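Subdomain of Desmoplakin Carboxy-Terminal domain (DPCT) (Homo sapiens, PDB 1LM5) is an intermediate filament-binding fragment of the desmoplakin carboxy-terminal region, built from plakin repeats that probably provide the binding surface. Local coordinates at residues Leu20-Ile25 with Asp188-Arg193; Thr57-Ser62 with Val67-Ile72. All blocks are in the same frame, centred on the assembly; numbering follows the deposited sequence.

Contact 1: Leu20-Ile25 with Asp188-Arg193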
ATOM      1  N   LEU B  20     -25.834  17.722   9.665  1.00 23.72           N
ATOM      2  CA  LEU B  20     -25.626  16.358  10.144  1.00 24.57           C
ATOM      3  C   LEU B  20     -25.481  15.362   9.004  1.00 25.59           C
ATOM      4  O   LEU B  20     -26.195  14.361   8.940  1.00 24.69           O
ATOM      5  CB  LEU B  20     -26.788  15.935  11.045  1.00 25.60           C
ATOM      6  CG  LEU B  20     -26.965  16.781  12.305  1.00 26.38           C
ATOM      7  CD1 LEU B  20     -28.229  16.344  13.044  1.00 26.85           C
ATOM      8  CD2 LEU B  20     -25.748  16.643  13.194  1.00 27.62           C
ATOM      9  N   GLU B  21     -24.545  15.626   8.103  1.00 23.55           N
ATOM     10  CA  GLU B  21     -24.356  14.733   6.979  1.00 23.00           C
ATOM     11  C   GLU B  21     -22.941  14.788   6.448  1.00 22.61           C
ATOM     12  O   GLU B  21     -22.261  15.813   6.527  1.00 21.17           O
ATOM     13  CB  GLU B  21     -25.317  15.096   5.849  1.00 25.32           C
ATOM     14  CG  GLU B  21     -25.021  16.439   5.216  1.00 28.41           C
ATOM     15  CD  GLU B  21     -25.965  16.764   4.074  1.00 31.36           C
ATOM     16  OE1 GLU B  21     -26.461  15.817   3.423  1.00 34.60           O
ATOM     17  OE2 GLU B  21     -26.198  17.961   3.817  1.00 29.91           O
ATOM     18  N   LYS B  22     -22.511  13.666   5.901  1.00 20.69           N
ATOM     19  CA  LYS B  22     -21.192  13.569   5.330  1.00 21.10           C
ATOM     20  C   LYS B  22     -21.248  14.156   3.926  1.00 21.01           C
ATOM     21  O   LYS B  22     -22.157  13.859   3.159  1.00 21.39           O
ATOM     22  CB  LYS B  22     -20.760  12.103   5.251  1.00 19.89           C
ATOM     23  CG  LYS B  22     -19.492  11.891   4.449  1.00 18.75           C
ATOM     24  CD  LYS B  22     -19.035  10.444   4.452  1.00 20.28           C
ATOM     25  CE  LYS B  22     -20.061   9.520   3.836  1.00 18.75           C
ATOM     26  NZ  LYS B  22     -19.495   8.156   3.699  1.00 18.33           N
ATOM     27  N   ILE B  23     -20.288  15.011   3.608  1.00 20.90           N
ATOM     28  CA  ILE B  23     -20.200  15.592   2.278  1.00 19.69           C
ATOM     29  C   ILE B  23     -18.737  15.516   1.864  1.00 20.68           C
ATOM     30  O   ILE B  23     -17.849  15.316   2.700  1.00 19.73           O
ATOM     31  CB  ILE B  23     -20.652  17.063   2.256  1.00 20.86           C
ATOM     32  CG1 ILE B  23     -19.778  17.897   3.198  1.00 21.95           C
ATOM     33  CG2 ILE B  23     -22.117  17.148   2.646  1.00 19.45           C
ATOM     34  CD1 ILE B  23     -20.123  19.373   3.212  1.00 22.08           C
ATOM     35  N   SER B  24     -18.483  15.674   0.573  1.00 19.67           N
ATOM     36  CA  SER B  24     -17.112  15.630   0.092  1.00 18.16           C
ATOM     37  C   SER B  24     -16.422  16.907   0.528  1.00 16.91           C
ATOM     38  O   SER B  24     -17.060  17.891   0.920  1.00 16.87           O
ATOM     39  CB  SER B  24     -17.078  15.561  -1.427  1.00 17.56           C
ATOM     40  OG  SER B  24     -17.537  16.795  -1.962  1.00 18.45           O
ATOM     41  N   ILE B  25     -15.106  16.892   0.453  1.00 16.27           N
ATOM     42  CA  ILE B  25     -14.336  18.065   0.797  1.00 16.37           C
ATOM     43  C   ILE B  25     -14.760  19.179  -0.159  1.00 15.91           C
ATOM     44  O   ILE B  25     -14.963  20.319   0.241  1.00 16.56           O
ATOM     45  CB  ILE B  25     -12.848  17.751   0.651  1.00 16.12           C
ATOM     46  CG1 ILE B  25     -12.435  16.812   1.787  1.00 15.67           C
ATOM     47  CG2 ILE B  25     -12.016  19.022   0.689  1.00 15.89           C
ATOM     48  CD1 ILE B  25     -11.135  16.080   1.528  1.00 15.55           C
ATOM     49  N   ASP B 188     -19.034   5.377  11.318  1.00 32.91           N
ATOM     50  CA  ASP B 188     -19.370   4.023  11.751  1.00 37.64           C
ATOM     51  C   ASP B 188     -19.272   2.859  10.758  1.00 38.42           C
ATOM     52  O   ASP B 188     -18.427   1.978  10.907  1.00 40.82           O
ATOM     53  CB  ASP B 188     -20.763   4.029  12.397  1.00 42.01           C
ATOM     54  CG  ASP B 188     -21.874   4.362  11.407  1.00 45.93           C
ATOM     55  OD1 ASP B 188     -21.700   5.300  10.596  1.00 46.56           O
ATOM     56  OD2 ASP B 188     -22.932   3.687  11.454  1.00 49.06           O
ATOM     57  N   ILE B 189     -20.121   2.847   9.743  1.00 37.48           N
ATOM     58  CA  ILE B 189     -20.128   1.736   8.795  1.00 36.03           C
ATOM     59  C   ILE B 189     -18.972   1.679   7.796  1.00 33.94           C
ATOM     60  O   ILE B 189     -18.373   0.626   7.574  1.00 34.46           O
ATOM     61  CB  ILE B 189     -21.440   1.735   7.984  1.00 37.31           C
ATOM     62  CG1 ILE B 189     -22.638   1.855   8.929  1.00 38.33           C
ATOM     63  CG2 ILE B 189     -21.529   0.476   7.133  1.00 37.72           C
ATOM     64  CD1 ILE B 189     -22.655   0.834  10.031  1.00 38.50           C
ATOM     65  N   THR B 190     -18.664   2.824   7.206  1.00 29.69           N
ATOM     66  CA  THR B 190     -17.632   2.925   6.185  1.00 27.69           C
ATOM     67  C   THR B 190     -16.190   2.910   6.654  1.00 27.24           C
ATOM     68  O   THR B 190     -15.299   2.548   5.893  1.00 26.30           O
ATOM     69  CB  THR B 190     -17.820   4.204   5.394  1.00 27.32           C
ATOM     70  OG1 THR B 190     -17.471   5.318   6.225  1.00 25.36           O
ATOM     71  CG2 THR B 190     -19.270   4.347   4.966  1.00 27.34           C
ATOM     72  N   GLY B 191     -15.961   3.323   7.893  1.00 26.60           N
ATOM     73  CA  GLY B 191     -14.609   3.374   8.405  1.00 26.67           C
ATOM     74  C   GLY B 191     -13.924   4.618   7.861  1.00 27.37           C
ATOM     75  O   GLY B 191     -12.749   4.855   8.130  1.00 28.23           O
ATOM     76  N   LEU B 192     -14.665   5.414   7.095  1.00 24.31           N
ATOM     77  CA  LEU B 192     -14.130   6.639   6.505  1.00 23.77           C
ATOM     78  C   LEU B 192     -13.913   7.727   7.541  1.00 22.53           C
ATOM     79  O   LEU B 192     -14.770   7.985   8.388  1.00 21.64           O
ATOM     80  CB  LEU B 192     -15.072   7.159   5.420  1.00 23.53           C
ATOM     81  CG  LEU B 192     -15.123   6.337   4.139  1.00 23.85           C
ATOM     82  CD1 LEU B 192     -16.196   6.896   3.208  1.00 25.47           C
ATOM     83  CD2 LEU B 192     -13.754   6.379   3.468  1.00 26.81           C
ATOM     84  N   ARG B 193     -12.762   8.382   7.451  1.00 21.02           N
ATOM     85  CA  ARG B 193     -12.420   9.430   8.391  1.00 19.74           C
ATOM     86  C   ARG B 193     -12.976  10.759   7.935  1.00 19.46           C
ATOM     87  O   ARG B 193     -12.702  11.211   6.824  1.00 16.75           O
ATOM     88  CB  ARG B 193     -10.911   9.506   8.539  1.00 19.88           C
ATOM     89  CG  ARG B 193     -10.432  10.386   9.651  1.00 21.95           C
ATOM     90  CD  ARG B 193      -8.947  10.111   9.887  1.00 24.65           C
ATOM     91  NE  ARG B 193      -8.740   8.721  10.274  1.00 25.87           N
ATOM     92  CZ  ARG B 193      -8.965   8.242  11.494  1.00 27.06           C
ATOM     93  NH1 ARG B 193      -9.396   9.037  12.462  1.00 27.07           N
ATOM     94  NH2 ARG B 193      -8.780   6.954  11.735  1.00 30.26           N
TER
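Lys22 sends its side chain from strand 21-23, at one edge of the mixed sheet, to the loop 188-193 before strand 193-197, where its NZ lies 3.6 Å from Leu192 CD1 and 4.0 Å from Thr190 CG2. The backbones stay well apart, the nearest CA atoms being those of Lys22 and Leu192 at 10.0 Å, and the lysine alone bridges the interval. Its CG lies opposite the backbone N (chi1 170°), which carries the chain off the strand, and a bend at chi3 (61°) turns the ammonium end. Lys22 and Thr190 point at each other tip to tip, the ammonium nitrogen meeting the methyl, whereas Leu192 runs at about a right angle to the lysine and offers one methyl to its end. These touches are apolar flanks to a charge whose partners lie just outside the two segments: NZ forms a salt bridge with Glu187 and a hydrogen bond with Pro55 O. Glu187 OE1 also bonds to Thr190 OG1, tying both side chains together. Thr190 OG1 in turn accepts from Leu192 N at 2.9 Å (N-H...O 159°), and its two bonds together probably hold the rotation that leaves CG2 toward Lys22. The bond from Leu192 N defines an ST turn, which here leads into strand 193-197 of the mixed sheet edged by strand 21-23.

Contact 2: Thr57-Ser62 with Val67-Ile72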
ATOM      1  N   THR B  57     -17.833   5.735  -1.286  1.00 28.41           N
ATOM      2  CA  THR B  57     -17.243   4.413  -1.485  1.00 28.66           C
ATOM      3  C   THR B  57     -15.863   4.248  -0.875  1.00 28.43           C
ATOM      4  O   THR B  57     -15.451   3.131  -0.557  1.00 28.63           O
ATOM      5  CB  THR B  57     -17.128   4.065  -2.983  1.00 29.76           C
ATOM      6  OG1 THR B  57     -16.145   4.905  -3.602  1.00 28.12           O
ATOM      7  CG2 THR B  57     -18.463   4.270  -3.675  1.00 29.98           C
ATOM      8  N   GLY B  58     -15.148   5.357  -0.710  1.00 26.55           N
ATOM      9  CA  GLY B  58     -13.811   5.287  -0.145  1.00 24.48           C
ATOM     10  C   GLY B  58     -12.788   4.870  -1.191  1.00 24.53           C
ATOM     11  O   GLY B  58     -11.599   4.758  -0.899  1.00 21.16           O
ATOM     12  N   GLN B  59     -13.235   4.651  -2.422  1.00 23.58           N
ATOM     13  CA  GLN B  59     -12.295   4.233  -3.454  1.00 25.49           C
ATOM     14  C   GLN B  59     -11.355   5.393  -3.790  1.00 23.39           C
ATOM     15  O   GLN B  59     -11.749   6.556  -3.741  1.00 22.40           O
ATOM     16  CB  GLN B  59     -13.048   3.769  -4.701  1.00 29.60           C
ATOM     17  CG  GLN B  59     -13.561   4.889  -5.575  1.00 37.03           C
ATOM     18  CD  GLN B  59     -14.516   4.400  -6.659  1.00 41.89           C
ATOM     19  OE1 GLN B  59     -14.215   3.459  -7.401  1.00 42.99           O
ATOM     20  NE2 GLN B  59     -15.673   5.052  -6.761  1.00 43.65           N
ATOM     21  N   LYS B  60     -10.104   5.070  -4.098  1.00 22.83           N
ATOM     22  CA  LYS B  60      -9.118   6.086  -4.447  1.00 22.34           C
ATOM     23  C   LYS B  60      -9.247   6.359  -5.937  1.00 22.60           C
ATOM     24  O   LYS B  60      -9.313   5.439  -6.748  1.00 22.61           O
ATOM     25  CB  LYS B  60      -7.726   5.585  -4.070  1.00 25.64           C
ATOM     26  CG  LYS B  60      -7.577   5.441  -2.544  1.00 26.85           C
ATOM     27  CD  LYS B  60      -6.463   4.491  -2.137  1.00 31.37           C
ATOM     28  CE  LYS B  60      -5.086   5.053  -2.446  1.00 33.42           C
ATOM     29  NZ  LYS B  60      -4.001   4.110  -2.013  1.00 37.21           N
ATOM     30  N   LEU B  61      -9.304   7.630  -6.294  1.00 21.65           N
ATOM     31  CA  LEU B  61      -9.487   8.013  -7.680  1.00 21.50           C
ATOM     32  C   LEU B  61      -8.363   8.876  -8.216  1.00 21.58           C
ATOM     33  O   LEU B  61      -7.742   9.636  -7.482  1.00 20.49           O
ATOM     34  CB  LEU B  61     -10.781   8.816  -7.827  1.00 22.23           C
ATOM     35  CG  LEU B  61     -12.071   8.296  -7.204  1.00 20.92           C
ATOM     36  CD1 LEU B  61     -13.125   9.415  -7.237  1.00 21.74           C
ATOM     37  CD2 LEU B  61     -12.544   7.068  -7.966  1.00 23.39           C
ATOM     38  N   SER B  62      -8.125   8.761  -9.517  1.00 21.19           N
ATOM     39  CA  SER B  62      -7.130   9.597 -10.172  1.00 21.67           C
ATOM     40  C   SER B  62      -7.803  10.961 -10.160  1.00 21.66           C
ATOM     41  O   SER B  62      -9.017  11.053  -9.957  1.00 19.85           O
ATOM     42  CB  SER B  62      -6.945   9.151 -11.620  1.00 22.19           C
ATOM     43  OG  SER B  62      -8.193   9.149 -12.284  1.00 21.74           O
ATOM     44  N   VAL B  67     -12.650  14.251 -10.991  1.00 21.36           N
ATOM     45  CA  VAL B  67     -13.348  15.352 -11.656  1.00 20.03           C
ATOM     46  C   VAL B  67     -14.574  14.779 -12.352  1.00 20.28           C
ATOM     47  O   VAL B  67     -15.670  15.321 -12.256  1.00 20.61           O
ATOM     48  CB  VAL B  67     -12.458  16.057 -12.702  1.00 21.81           C
ATOM     49  CG1 VAL B  67     -13.315  16.948 -13.619  1.00 19.93           C
ATOM     50  CG2 VAL B  67     -11.420  16.892 -11.993  1.00 20.91           C
ATOM     51  N   SER B  68     -14.378  13.668 -13.042  1.00 19.52           N
ATOM     52  CA  SER B  68     -15.463  13.028 -13.756  1.00 23.10           C
ATOM     53  C   SER B  68     -16.634  12.690 -12.842  1.00 21.89           C
ATOM     54  O   SER B  68     -17.784  12.774 -13.248  1.00 21.27           O
ATOM     55  CB  SER B  68     -14.948  11.767 -14.448  1.00 22.18           C
ATOM     56  OG  SER B  68     -14.050  12.143 -15.476  1.00 24.50           O
ATOM     57  N   GLN B  69     -16.333  12.333 -11.599  1.00 22.38           N
ATOM     58  CA  GLN B  69     -17.377  11.983 -10.650  1.00 23.37           C
ATOM     59  C   GLN B  69     -17.884  13.134  -9.790  1.00 23.58           C
ATOM     60  O   GLN B  69     -18.725  12.937  -8.904  1.00 25.27           O
ATOM     61  CB  GLN B  69     -16.884  10.831  -9.781  1.00 23.61           C
ATOM     62  CG  GLN B  69     -16.643   9.565 -10.584  1.00 25.30           C
ATOM     63  CD  GLN B  69     -16.107   8.436  -9.739  1.00 27.18           C
ATOM     64  OE1 GLN B  69     -16.598   8.186  -8.644  1.00 29.93           O
ATOM     65  NE2 GLN B  69     -15.097   7.739 -10.250  1.00 28.86           N
ATOM     66  N   GLY B  70     -17.384  14.336 -10.056  1.00 21.32           N
ATOM     67  CA  GLY B  70     -17.805  15.498  -9.301  1.00 22.00           C
ATOM     68  C   GLY B  70     -17.232  15.532  -7.898  1.00 21.08           C
ATOM     69  O   GLY B  70     -17.648  16.349  -7.075  1.00 21.23           O
ATOM     70  N   VAL B  71     -16.272  14.652  -7.628  1.00 19.27           N
ATOM     71  CA  VAL B  71     -15.662  14.596  -6.308  1.00 18.00           C
ATOM     72  C   VAL B  71     -14.809  15.843  -6.096  1.00 18.40           C
ATOM     73  O   VAL B  71     -14.652  16.310  -4.973  1.00 17.71           O
ATOM     74  CB  VAL B  71     -14.821  13.330  -6.134  1.00 18.66           C
ATOM     75  CG1 VAL B  71     -14.100  13.373  -4.786  1.00 18.15           C
ATOM     76  CG2 VAL B  71     -15.732  12.107  -6.202  1.00 19.00           C
ATOM     77  N   ILE B  72     -14.257  16.366  -7.187  1.00 18.07           N
ATOM     78  CA  ILE B  72     -13.464  17.597  -7.146  1.00 18.90           C
ATOM     79  C   ILE B  72     -13.772  18.302  -8.461  1.00 18.58           C
ATOM     80  O   ILE B  72     -14.130  17.645  -9.450  1.00 20.22           O
ATOM     81  CB  ILE B  72     -11.928  17.343  -7.083  1.00 18.39           C
ATOM     82  CG1 ILE B  72     -11.431  16.737  -8.395  1.00 19.58           C
ATOM     83  CG2 ILE B  72     -11.587  16.408  -5.911  1.00 21.26           C
ATOM     84  CD1 ILE B  72      -9.937  16.413  -8.391  1.00 18.45           C
TER
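Apolar packing centres on Leu61: CD1 meets both Val71 and Gln69, and CD2 meets Gln69. CD1 lies 3.9 Å from Val71 CG2, the two side chains crossing at a slant; both residues are buried, and both also lean on Ala66 of the intervening helix 63-68. The second methyl, Leu61 CD2, lies 3.5 Å from Gln69 NE2, while CD1 approaches the same amide at OE1 (3.9 Å), so the glutamine end lies across the branched tip of the leucine. Gln69 gets there with an extended chain, its CG set opposite the carbonyl carbon (chi1 -64°), and forms an exposed lid over the leucine.

Between polar groups the approach is looser. Gln59 and Gln69 come from opposite directions, with Gln59 NE2 at 3.8 Å from Gln69 OE1 and the amide planes turned 67° apart, a distance too long for a firm bond. His54 touches both glutamines and Val71.

Local bonds shape the chain around the helix. Gln59 N donates to Thr57 OG1 at 3.2 Å, an ST turn that precedes strand 60-61. Ser62 OG caps the start of helix 63-68, accepting from Asp65 N. Gly70 leaves the helix at positive phi (74°), with two bonds back into its last turn, one of them Gly70 N to Val67 O at 3.0 Å: a Schellman motif. The contact thus packs the second hairpin strand against the turn after the first helix of a plakin (plectin) repeat, a beta-hairpin (52-53 and 60-61) followed by two helices (63-68 and 74-88).

Contact 1 lies at the surface, where a charged side chain spans from an edge strand to a loop, whereas contact 2 is partly buried and rests on a leucine-valine pair under a glutamine. Their reach along the chain differs as well: contact 1 joins residues near the two ends of the modelled chain, and contact 2 joins the strand before helix 63-68 to the turn after it, inside a plectin repeat. Both contain an ST turn and a serine N-cap, on separate segments in contact 1 and on one segment in contact 2. They adjoin, their centres about 14 Å apart, with Leu192 CD2 packed 3.8 Å from Gly58 CA. Pro55 is common to both, as a polar partner in contact 1 and an apolar neighbour of Val71 in contact 2.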